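Local structure of CRISPR-associated endoribonuclease Cas6 1 (Methanocaldococcus jannaschii DSM 2661, 5YI6) at residues 220-225 with 235-240; 165-170 with 179-184; 3-8 with 89-94. The protein probably acts as an endoribonuclease that binds and cleaves CRISPR transcripts, yielding the CRISPR RNAs of an adaptive antiviral defence. One frame throughout, in Å; residues are numbered along the deposited sequence.

Contacts 1 and 2 belong to the C-terminal ferredoxin-like half of Cas6 and contact 3 to the N-terminal half. Contact 1 sits between the other two, its centre about 13 Å from that of contact 2 and about 14 Å from that of contact 3, whereas the nearest atoms of contacts 2 and 3 stay about 10 Å apart. Lys169 of contact 2 reaches contact 1 through NZ, 2.7 Å from Gly225 O. From contact 3, Arg6 NH2 lies 2.8 Å from Tyr222 O and so joins the two halves. Gly225, in contact 1, lies about 11 Å from the side chain of Lys53, a transition-state stabiliser by similarity; contacts 2 and 3 lie away from the proposed catalytic residues.

Contact 1: 220-225 with 235-240; sequences FGYECG and GMVVNV
Tyr222 reaches from helix 215-224 to Asn239 on strand 237-240, the second helix and last strand of the C-terminal ferredoxin-like fold. The loop joining them is the glycine-rich loop familiar from Cas6 and other RAMP proteins. From CB the ring swings away from the backbone N (chi1 -163°), which sends it out from the helix, obliquely across the strand. CD1 rests against Val237 CG2 at 3.7 Å, while Val237 O lies over one face of the ring. Further out, CE1 comes within 3.5 Å of Asn239 N. The hydroxyl then accepts a hydrogen bond from that same amide, Asn239 N to Tyr222 OH, 3.0 Å long and moderately bent at the hydrogen (149°). Because the donor approaches at the ring edge and in its plane, the bond helps to fix how the ring is turned. The methyl Val238 CG2 packs against Tyr222 OH at 3.7 Å, and Phe125 meets the ring from outside the two segments.

The backbones are joined by a water that donates to Tyr222 O at 2.7 Å and accepts from Val237 N at 2.9 Å. Arg6, from the N-terminal half, adds a second bridge, its NH2 hydrogen-bonding to the carbonyl oxygens of both Tyr222 and Val237. Where the helix stops, Gly225 takes a positive phi that suits a glycine, and the chain enters the loop. At the loop's far end Gly235 returns close beside it, so that Gly225 CA lies 3.4 Å from Gly235 O, a strongly bent C-H...O contact.

Contact 2: 165-170 with 179-184; sequences NLKKKY and DMNFEF
Asn181 OD1 takes a hydrogen bond from Lys167 NZ at 2.8 Å, the ammonium standing 20° off the carbonyl plane. Lys167 spans the gap with its chain extended beyond CG, and its CE passes 3.5 Å from Met180 O. A water accepts from Lys167 NZ at 3.2 Å and donates to Met180 O at 3.0 Å, a second route between the same helix and backbone. The other end of the Asn181 amide is also held: ND2 gives Glu183 OE2 a 2.9 Å hydrogen bond, nearly in the amide plane but above the carboxylate plane, so the rotation of the amide is set from both sides. Lys163 and Tyr159 in turn hold Glu183 through OE1. The contact ties the first helix, 158-174, to the lead-in and start of the second strand, 182-195, of the C-terminal ferredoxin-like βαββαβ unit.

Alongside, the packing is apolar. The chain of Met180 bends at chi3 (-69°), bringing its methyl CE obliquely to the phenol end of Tyr170, 3.5 Å from CE1. Leu166 CD2 meets Phe182 CE2 at 3.7 Å, the two side chains crossing at about a right angle. Leu217, on the second helix of the unit, also touches the Phe182 ring.

Contact 3: 3-8 with 89-94; sequences ESMRIE and EFIENF
Ile91 sets its CG2 methyl between two residues of the facing strand, 3.8 Å from Met5 SD and 3.8 Å from Ile7 CG2. Its other branch turns to the backbone, with CG1 resting 3.7 Å from Met5 O. The side chains of Ile7 and Ile91 run past each other in opposite directions, whereas Met5 slants across Ile91. Extended throughout, with CG swung opposite its own backbone N (chi1 -173°), Met5 carries its thioether past Ile91 CG2, still in touch with it, to Glu92. There Glu92, bent at chi2, crosses the methionine at about a right angle: OE2 lies 3.3 Å from Met5 CE and 3.4 Å from Met5 SD.

The contact packs the second helix, 88-101, of the N-terminal ferredoxin-like fold onto the first strand, 5-12, which is central in its antiparallel sheet. The short axes of 5-8 and 89-94 pass 8.3 Å apart at an angle of 28°.

Behind this layer, strand 78-85 makes backbone hydrogen bonds to Ile7 through Ile83 and to Met5 through Ser85; both Ile83 and Ser85 also touch Ile91. One turn along the helix, Val95 continues the apolar surface against Ile7. Between Met5 and Ile7, Arg6 points away from the helix and forms a salt bridge with Glu223.

Contact 1: 220-225 with 235-240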
loop_
_atom_site.group_PDB
_atom_site.type_symbol
_atom_site.label_atom_id
_atom_site.label_comp_id
_atom_site.label_asym_id
_atom_site.label_seq_id
_atom_site.Cartn_x
_atom_site.Cartn_y
_atom_site.Cartn_z
ATOM N N PHE A 220 3.529 -12.002 6.139
ATOM C CA PHE A 220 2.649 -11.903 4.979
ATOM C C PHE A 220 1.862 -10.593 4.979
ATOM O O PHE A 220 1.745 -9.945 3.940
ATOM C CB PHE A 220 1.692 -13.103 4.938
ATOM C CG PHE A 220 0.716 -13.055 3.812
ATOM C CD1 PHE A 220 1.118 -13.364 2.517
ATOM C CD2 PHE A 220 -0.641 -12.723 4.065
ATOM C CE1 PHE A 220 0.185 -13.326 1.439
ATOM C CE2 PHE A 220 -1.587 -12.672 2.999
ATOM C CZ PHE A 220 -1.169 -12.999 1.694
ATOM N N GLY A 221 1.311 -10.180 6.122
ATOM C CA GLY A 221 0.659 -8.864 6.155
ATOM C C GLY A 221 1.638 -7.724 5.873
ATOM O O GLY A 221 1.299 -6.734 5.220
ATOM N N TYR A 222 2.871 -7.873 6.334
ATOM C CA TYR A 222 3.889 -6.853 6.108
ATOM C C TYR A 222 4.169 -6.666 4.620
ATOM O O TYR A 222 4.359 -5.540 4.155
ATOM C CB TYR A 222 5.160 -7.241 6.864
ATOM C CG TYR A 222 6.117 -6.081 7.023
ATOM C CD1 TYR A 222 5.920 -5.144 8.038
ATOM C CD2 TYR A 222 7.196 -5.934 6.168
ATOM C CE1 TYR A 222 6.824 -4.044 8.194
ATOM C CE2 TYR A 222 8.116 -4.864 6.308
ATOM C CZ TYR A 222 7.889 -3.916 7.321
ATOM O OH TYR A 222 8.762 -2.861 7.492
ATOM N N GLU A 223 4.217 -7.753 3.849
ATOM C CA GLU A 223 4.549 -7.562 2.430
ATOM C C GLU A 223 3.326 -7.504 1.504
ATOM O O GLU A 223 3.405 -6.919 0.427
ATOM C CB GLU A 223 5.579 -8.592 1.979
ATOM C CG GLU A 223 6.944 -8.452 2.793
ATOM C CD GLU A 223 7.705 -7.037 2.749
ATOM O OE1 GLU A 223 7.114 -5.948 2.562
ATOM O OE2 GLU A 223 8.947 -7.017 2.940
ATOM N N CYS A 224 2.198 -8.058 1.898
ATOM C CA CYS A 224 0.991 -7.999 1.071
ATOM C C CYS A 224 0.130 -6.782 1.390
ATOM O O CYS A 224 -0.621 -6.311 0.523
ATOM C CB CYS A 224 0.140 -9.258 1.290
ATOM S SG CYS A 224 -1.256 -9.425 0.084
ATOM N N GLY A 225 0.230 -6.274 2.603
ATOM C CA GLY A 225 -0.633 -5.231 3.114
ATOM C C GLY A 225 -1.685 -5.818 4.047
ATOM O O GLY A 225 -2.029 -7.002 3.972
ATOM N N GLY A 235 -3.117 -0.074 2.876
ATOM C CA GLY A 235 -2.824 -1.034 3.939
ATOM C C GLY A 235 -1.359 -1.380 4.110
ATOM O O GLY A 235 -1.055 -2.344 4.816
ATOM N N MET A 236 -0.437 -0.627 3.489
ATOM C CA MET A 236 0.990 -0.914 3.635
ATOM C C MET A 236 1.510 -0.375 4.972
ATOM O O MET A 236 1.186 0.743 5.375
ATOM C CB MET A 236 1.800 -0.282 2.475
ATOM C CG MET A 236 3.239 -0.796 2.470
ATOM S SD MET A 236 4.074 -0.245 0.970
ATOM C CE MET A 236 5.513 -1.320 0.998
ATOM N N VAL A 237 2.305 -1.188 5.677
ATOM C CA VAL A 237 2.838 -0.787 6.970
ATOM C C VAL A 237 4.366 -0.826 6.924
ATOM O O VAL A 237 4.977 -1.397 6.027
ATOM C CB VAL A 237 2.317 -1.662 8.133
ATOM C CG1 VAL A 237 0.796 -1.562 8.244
ATOM C CG2 VAL A 237 2.800 -3.142 7.987
ATOM N N VAL A 238 4.975 -0.240 7.952
ATOM C CA VAL A 238 6.428 -0.269 8.084
ATOM C C VAL A 238 6.727 -0.500 9.554
ATOM O O VAL A 238 5.936 -0.140 10.436
ATOM C CB VAL A 238 7.095 1.041 7.567
ATOM C CG1 VAL A 238 6.758 2.228 8.465
ATOM C CG2 VAL A 238 8.612 0.876 7.471
ATOM N N ASN A 239 7.859 -1.149 9.817
ATOM C CA ASN A 239 8.233 -1.362 11.207
ATOM C C ASN A 239 8.715 -0.038 11.809
ATOM O O ASN A 239 9.265 0.826 11.117
ATOM C CB ASN A 239 9.293 -2.444 11.329
ATOM C CG ASN A 239 10.610 -2.013 10.789
ATOM O OD1 ASN A 239 10.685 -1.402 9.714
ATOM N ND2 ASN A 239 11.681 -2.345 11.511
ATOM N N VAL A 240 8.428 0.148 13.091
ATOM C CA VAL A 240 8.859 1.329 13.832
ATOM C C VAL A 240 9.972 0.885 14.771
ATOM O O VAL A 240 9.763 0.005 15.618
ATOM C CB VAL A 240 7.705 1.960 14.616
ATOM C CG1 VAL A 240 8.223 3.140 15.431
ATOM C CG2 VAL A 240 6.574 2.392 13.678
HETATM O O HOH W 1 2.283 -3.898 4.547
#

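Contact 2: 165-170 with 179-184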
loop_
_atom_site.group_PDB
_atom_site.type_symbol
_atom_site.label_atom_id
_atom_site.label_comp_id
_atom_site.label_asym_id
_atom_site.label_seq_id
_atom_site.Cartn_x
_atom_site.Cartn_y
_atom_site.Cartn_z
ATOM N N ASN A 165 -9.445 -11.197 7.248
ATOM C CA ASN A 165 -9.008 -10.785 5.931
ATOM C C ASN A 165 -7.592 -11.292 5.660
ATOM O O ASN A 165 -7.319 -11.848 4.584
ATOM C CB ASN A 165 -9.051 -9.256 5.813
ATOM C CG ASN A 165 -8.305 -8.771 4.583
ATOM O OD1 ASN A 165 -7.080 -8.589 4.611
ATOM N ND2 ASN A 165 -9.031 -8.607 3.496
ATOM N N LEU A 166 -6.676 -11.118 6.636
ATOM C CA LEU A 166 -5.294 -11.532 6.384
ATOM C C LEU A 166 -5.197 -13.040 6.192
ATOM O O LEU A 166 -4.482 -13.514 5.308
ATOM C CB LEU A 166 -4.362 -11.100 7.526
ATOM C CG LEU A 166 -2.861 -11.149 7.149
ATOM C CD1 LEU A 166 -2.595 -10.157 6.021
ATOM C CD2 LEU A 166 -1.951 -10.883 8.345
ATOM N N LYS A 167 -5.915 -13.811 7.019
ATOM C CA LYS A 167 -5.856 -15.267 6.902
ATOM C C LYS A 167 -6.444 -15.737 5.567
ATOM O O LYS A 167 -5.878 -16.626 4.903
ATOM C CB LYS A 167 -6.596 -15.899 8.083
ATOM C CG LYS A 167 -5.914 -15.603 9.444
ATOM C CD LYS A 167 -6.772 -16.104 10.617
ATOM C CE LYS A 167 -6.054 -15.958 11.963
ATOM N NZ LYS A 167 -6.933 -16.278 13.143
ATOM N N LYS A 168 -7.557 -15.132 5.139
ATOM C CA LYS A 168 -8.129 -15.521 3.848
ATOM C C LYS A 168 -7.201 -15.169 2.690
ATOM O O LYS A 168 -7.071 -15.944 1.735
ATOM C CB LYS A 168 -9.483 -14.850 3.665
ATOM C CG LYS A 168 -10.563 -15.403 4.596
ATOM C CD LYS A 168 -11.873 -14.643 4.412
ATOM C CE LYS A 168 -12.862 -14.939 5.534
ATOM N NZ LYS A 168 -13.846 -13.822 5.699
ATOM N N LYS A 169 -6.573 -13.990 2.739
ATOM C CA LYS A 169 -5.614 -13.597 1.705
ATOM C C LYS A 169 -4.423 -14.523 1.685
ATOM O O LYS A 169 -3.917 -14.864 0.613
ATOM C CB LYS A 169 -5.110 -12.139 1.916
ATOM C CG LYS A 169 -6.081 -11.073 1.546
ATOM C CD LYS A 169 -5.348 -9.671 1.459
ATOM C CE LYS A 169 -4.434 -9.440 2.676
ATOM N NZ LYS A 169 -4.435 -7.959 3.048
ATOM N N TYR A 170 -3.944 -14.932 2.874
ATOM C CA TYR A 170 -2.854 -15.894 2.951
ATOM C C TYR A 170 -3.221 -17.175 2.186
ATOM O O TYR A 170 -2.432 -17.675 1.376
ATOM C CB TYR A 170 -2.536 -16.224 4.416
ATOM C CG TYR A 170 -1.394 -17.168 4.584
ATOM C CD1 TYR A 170 -0.124 -16.700 4.902
ATOM C CD2 TYR A 170 -1.572 -18.553 4.424
ATOM C CE1 TYR A 170 0.933 -17.562 5.054
ATOM C CE2 TYR A 170 -0.524 -19.413 4.563
ATOM C CZ TYR A 170 0.731 -18.916 4.881
ATOM O OH TYR A 170 1.796 -19.772 5.018
ATOM N N ASP A 179 -2.727 -22.060 9.063
ATOM C CA ASP A 179 -2.751 -22.614 10.409
ATOM C C ASP A 179 -2.073 -21.693 11.408
ATOM O O ASP A 179 -1.441 -22.166 12.352
ATOM C CB ASP A 179 -2.049 -23.973 10.427
ATOM C CG ASP A 179 -2.930 -25.094 9.944
ATOM O OD1 ASP A 179 -4.155 -25.034 10.184
ATOM O OD2 ASP A 179 -2.388 -26.046 9.338
ATOM N N MET A 180 -2.107 -20.394 11.171
ATOM C CA MET A 180 -1.381 -19.445 11.995
ATOM C C MET A 180 -2.340 -18.410 12.547
ATOM O O MET A 180 -3.490 -18.284 12.122
ATOM C CB MET A 180 -0.260 -18.768 11.198
ATOM C CG MET A 180 0.859 -19.703 10.887
ATOM S SD MET A 180 2.193 -18.952 9.953
ATOM C CE MET A 180 1.346 -18.694 8.362
ATOM N N ASN A 181 -1.841 -17.651 13.513
ATOM C CA ASN A 181 -2.648 -16.636 14.141
ATOM C C ASN A 181 -1.743 -15.475 14.530
ATOM O O ASN A 181 -0.520 -15.612 14.608
ATOM C CB ASN A 181 -3.398 -17.201 15.353
ATOM C CG ASN A 181 -4.341 -16.194 15.958
ATOM O OD1 ASN A 181 -5.228 -15.683 15.281
ATOM N ND2 ASN A 181 -4.191 -15.933 17.257
ATOM N N PHE A 182 -2.354 -14.314 14.698
ATOM C CA PHE A 182 -1.651 -13.192 15.292
ATOM C C PHE A 182 -2.666 -12.370 16.064
ATOM O O PHE A 182 -3.881 -12.577 15.954
ATOM C CB PHE A 182 -0.916 -12.355 14.224
ATOM C CG PHE A 182 -1.817 -11.415 13.451
ATOM C CD1 PHE A 182 -1.794 -10.047 13.708
ATOM C CD2 PHE A 182 -2.658 -11.885 12.437
ATOM C CE1 PHE A 182 -2.602 -9.175 12.991
ATOM C CE2 PHE A 182 -3.451 -11.008 11.705
ATOM C CZ PHE A 182 -3.438 -9.658 11.991
ATOM N N GLU A 183 -2.152 -11.441 16.881
ATOM C CA GLU A 183 -2.971 -10.500 17.634
ATOM C C GLU A 183 -2.309 -9.132 17.548
ATOM O O GLU A 183 -1.156 -9.006 17.123
ATOM C CB GLU A 183 -3.128 -10.928 19.103
ATOM C CG GLU A 183 -3.546 -12.393 19.289
ATOM C CD GLU A 183 -5.006 -12.664 18.932
ATOM O OE1 GLU A 183 -5.786 -11.706 18.706
ATOM O OE2 GLU A 183 -5.389 -13.857 18.930
ATOM N N PHE A 184 -3.055 -8.106 17.944
ATOM C CA PHE A 184 -2.498 -6.774 17.878
ATOM C C PHE A 184 -3.170 -5.857 18.877
ATOM O O PHE A 184 -4.257 -6.132 19.391
ATOM C CB PHE A 184 -2.577 -6.197 16.450
ATOM C CG PHE A 184 -3.964 -5.960 15.926
ATOM C CD1 PHE A 184 -4.538 -4.697 15.959
ATOM C CD2 PHE A 184 -4.664 -6.995 15.294
ATOM C CE1 PHE A 184 -5.828 -4.484 15.412
ATOM C CE2 PHE A 184 -5.923 -6.789 14.744
ATOM C CZ PHE A 184 -6.519 -5.530 14.794
HETATM O O HOH W 2 -6.334 -19.303 12.445
#

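Contact 3: 3-8 with 89-94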
loop_
_atom_site.group_PDB
_atom_site.type_symbol
_atom_site.label_atom_id
_atom_site.label_comp_id
_atom_site.label_asym_id
_atom_site.label_seq_id
_atom_site.Cartn_x
_atom_site.Cartn_y
_atom_site.Cartn_z
ATOM N N GLU A 3 10.242 -15.789 -2.625
ATOM C CA GLU A 3 10.102 -15.191 -1.305
ATOM C C GLU A 3 9.507 -13.802 -1.519
ATOM O O GLU A 3 9.241 -13.402 -2.656
ATOM C CB GLU A 3 11.444 -15.158 -0.565
ATOM C CG GLU A 3 12.572 -14.501 -1.339
ATOM C CD GLU A 3 13.900 -14.553 -0.600
ATOM O OE1 GLU A 3 13.892 -14.657 0.647
ATOM O OE2 GLU A 3 14.955 -14.509 -1.269
ATOM N N SER A 4 9.309 -13.054 -0.436
ATOM C CA SER A 4 8.716 -11.734 -0.614
ATOM C C SER A 4 9.774 -10.694 -1.002
ATOM O O SER A 4 10.987 -10.935 -0.951
ATOM C CB SER A 4 7.972 -11.304 0.660
ATOM O OG SER A 4 8.856 -11.085 1.749
ATOM N N MET A 5 9.299 -9.494 -1.363
ATOM C CA MET A 5 10.250 -8.441 -1.666
ATOM C C MET A 5 9.573 -7.096 -1.456
ATOM O O MET A 5 8.393 -6.922 -1.802
ATOM C CB MET A 5 10.784 -8.539 -3.098
ATOM C CG MET A 5 11.904 -7.550 -3.388
ATOM S SD MET A 5 12.563 -7.939 -5.017
ATOM C CE MET A 5 13.975 -6.815 -5.028
ATOM N N ARG A 6 10.325 -6.177 -0.852
ATOM C CA ARG A 6 9.928 -4.782 -0.698
ATOM C C ARG A 6 10.998 -3.895 -1.326
ATOM O O ARG A 6 12.197 -4.120 -1.117
ATOM C CB ARG A 6 9.748 -4.402 0.780
ATOM C CG ARG A 6 9.473 -2.884 0.971
ATOM C CD ARG A 6 9.202 -2.521 2.444
ATOM N NE ARG A 6 7.974 -3.194 2.912
ATOM C CZ ARG A 6 7.130 -2.670 3.800
ATOM N NH1 ARG A 6 7.382 -1.476 4.344
ATOM N NH2 ARG A 6 6.018 -3.331 4.148
ATOM N N ILE A 7 10.571 -2.882 -2.091
ATOM C CA ILE A 7 11.508 -1.924 -2.659
ATOM C C ILE A 7 11.044 -0.509 -2.338
ATOM O O ILE A 7 9.859 -0.226 -2.122
ATOM C CB ILE A 7 11.729 -2.081 -4.183
ATOM C CG1 ILE A 7 10.442 -1.882 -4.952
ATOM C CG2 ILE A 7 12.330 -3.498 -4.545
ATOM C CD1 ILE A 7 10.216 -0.490 -5.471
ATOM N N GLU A 8 12.014 0.358 -2.251
ATOM C CA GLU A 8 11.825 1.799 -2.171
ATOM C C GLU A 8 12.208 2.413 -3.517
ATOM O O GLU A 8 13.391 2.444 -3.876
ATOM C CB GLU A 8 12.703 2.330 -1.046
ATOM C CG GLU A 8 12.722 3.885 -1.005
ATOM C CD GLU A 8 13.803 4.384 -0.083
ATOM O OE1 GLU A 8 14.906 4.739 -0.567
ATOM O OE2 GLU A 8 13.545 4.409 1.130
ATOM N N GLU A 89 8.876 -12.233 -7.803
ATOM C CA GLU A 89 8.971 -12.090 -9.253
ATOM C C GLU A 89 8.132 -10.920 -9.764
ATOM O O GLU A 89 8.546 -10.220 -10.690
ATOM C CB GLU A 89 8.545 -13.402 -9.947
ATOM C CG GLU A 89 8.575 -13.310 -11.475
ATOM C CD GLU A 89 8.234 -14.642 -12.160
ATOM O OE1 GLU A 89 8.025 -15.654 -11.445
ATOM O OE2 GLU A 89 8.148 -14.660 -13.410
ATOM N N PHE A 90 6.943 -10.705 -9.197
ATOM C CA PHE A 90 6.163 -9.524 -9.562
ATOM C C PHE A 90 6.967 -8.259 -9.316
ATOM O O PHE A 90 7.029 -7.362 -10.169
ATOM C CB PHE A 90 4.845 -9.461 -8.760
ATOM C CG PHE A 90 4.128 -8.135 -8.899
ATOM C CD1 PHE A 90 3.486 -7.800 -10.081
ATOM C CD2 PHE A 90 4.136 -7.207 -7.860
ATOM C CE1 PHE A 90 2.843 -6.565 -10.226
ATOM C CE2 PHE A 90 3.491 -5.974 -7.998
ATOM C CZ PHE A 90 2.840 -5.660 -9.188
ATOM N N ILE A 91 7.554 -8.153 -8.130
ATOM C CA ILE A 91 8.255 -6.928 -7.764
ATOM C C ILE A 91 9.469 -6.727 -8.668
ATOM O O ILE A 91 9.709 -5.622 -9.161
ATOM C CB ILE A 91 8.656 -6.941 -6.275
ATOM C CG1 ILE A 91 7.411 -6.882 -5.362
ATOM C CG2 ILE A 91 9.575 -5.734 -5.951
ATOM C CD1 ILE A 91 6.652 -5.552 -5.428
ATOM N N GLU A 92 10.246 -7.788 -8.900
ATOM C CA GLU A 92 11.441 -7.643 -9.748
ATOM C C GLU A 92 11.053 -7.222 -11.168
ATOM O O GLU A 92 11.695 -6.349 -11.762
ATOM C CB GLU A 92 12.236 -8.948 -9.780
ATOM C CG GLU A 92 12.854 -9.362 -8.434
ATOM C CD GLU A 92 14.176 -8.677 -8.134
ATOM O OE1 GLU A 92 14.519 -7.659 -8.795
ATOM O OE2 GLU A 92 14.860 -9.145 -7.191
ATOM N N ASN A 93 10.024 -7.874 -11.743
ATOM C CA ASN A 93 9.597 -7.522 -13.094
ATOM C C ASN A 93 9.078 -6.096 -13.170
ATOM O O ASN A 93 9.385 -5.364 -14.125
ATOM C CB ASN A 93 8.510 -8.493 -13.562
ATOM C CG ASN A 93 9.074 -9.835 -14.001
ATOM O OD1 ASN A 93 10.240 -10.127 -13.802
ATOM N ND2 ASN A 93 8.211 -10.683 -14.525
ATOM N N PHE A 94 8.250 -5.698 -12.193
ATOM C CA PHE A 94 7.692 -4.345 -12.194
ATOM C C PHE A 94 8.807 -3.307 -12.042
ATOM O O PHE A 94 8.827 -2.299 -12.763
ATOM C CB PHE A 94 6.633 -4.239 -11.078
ATOM C CG PHE A 94 5.810 -2.982 -11.110
ATOM C CD1 PHE A 94 5.693 -2.220 -12.275
ATOM C CD2 PHE A 94 5.106 -2.586 -9.967
ATOM C CE1 PHE A 94 4.883 -1.074 -12.292
ATOM C CE2 PHE A 94 4.329 -1.424 -9.973
ATOM C CZ PHE A 94 4.225 -0.676 -11.149
#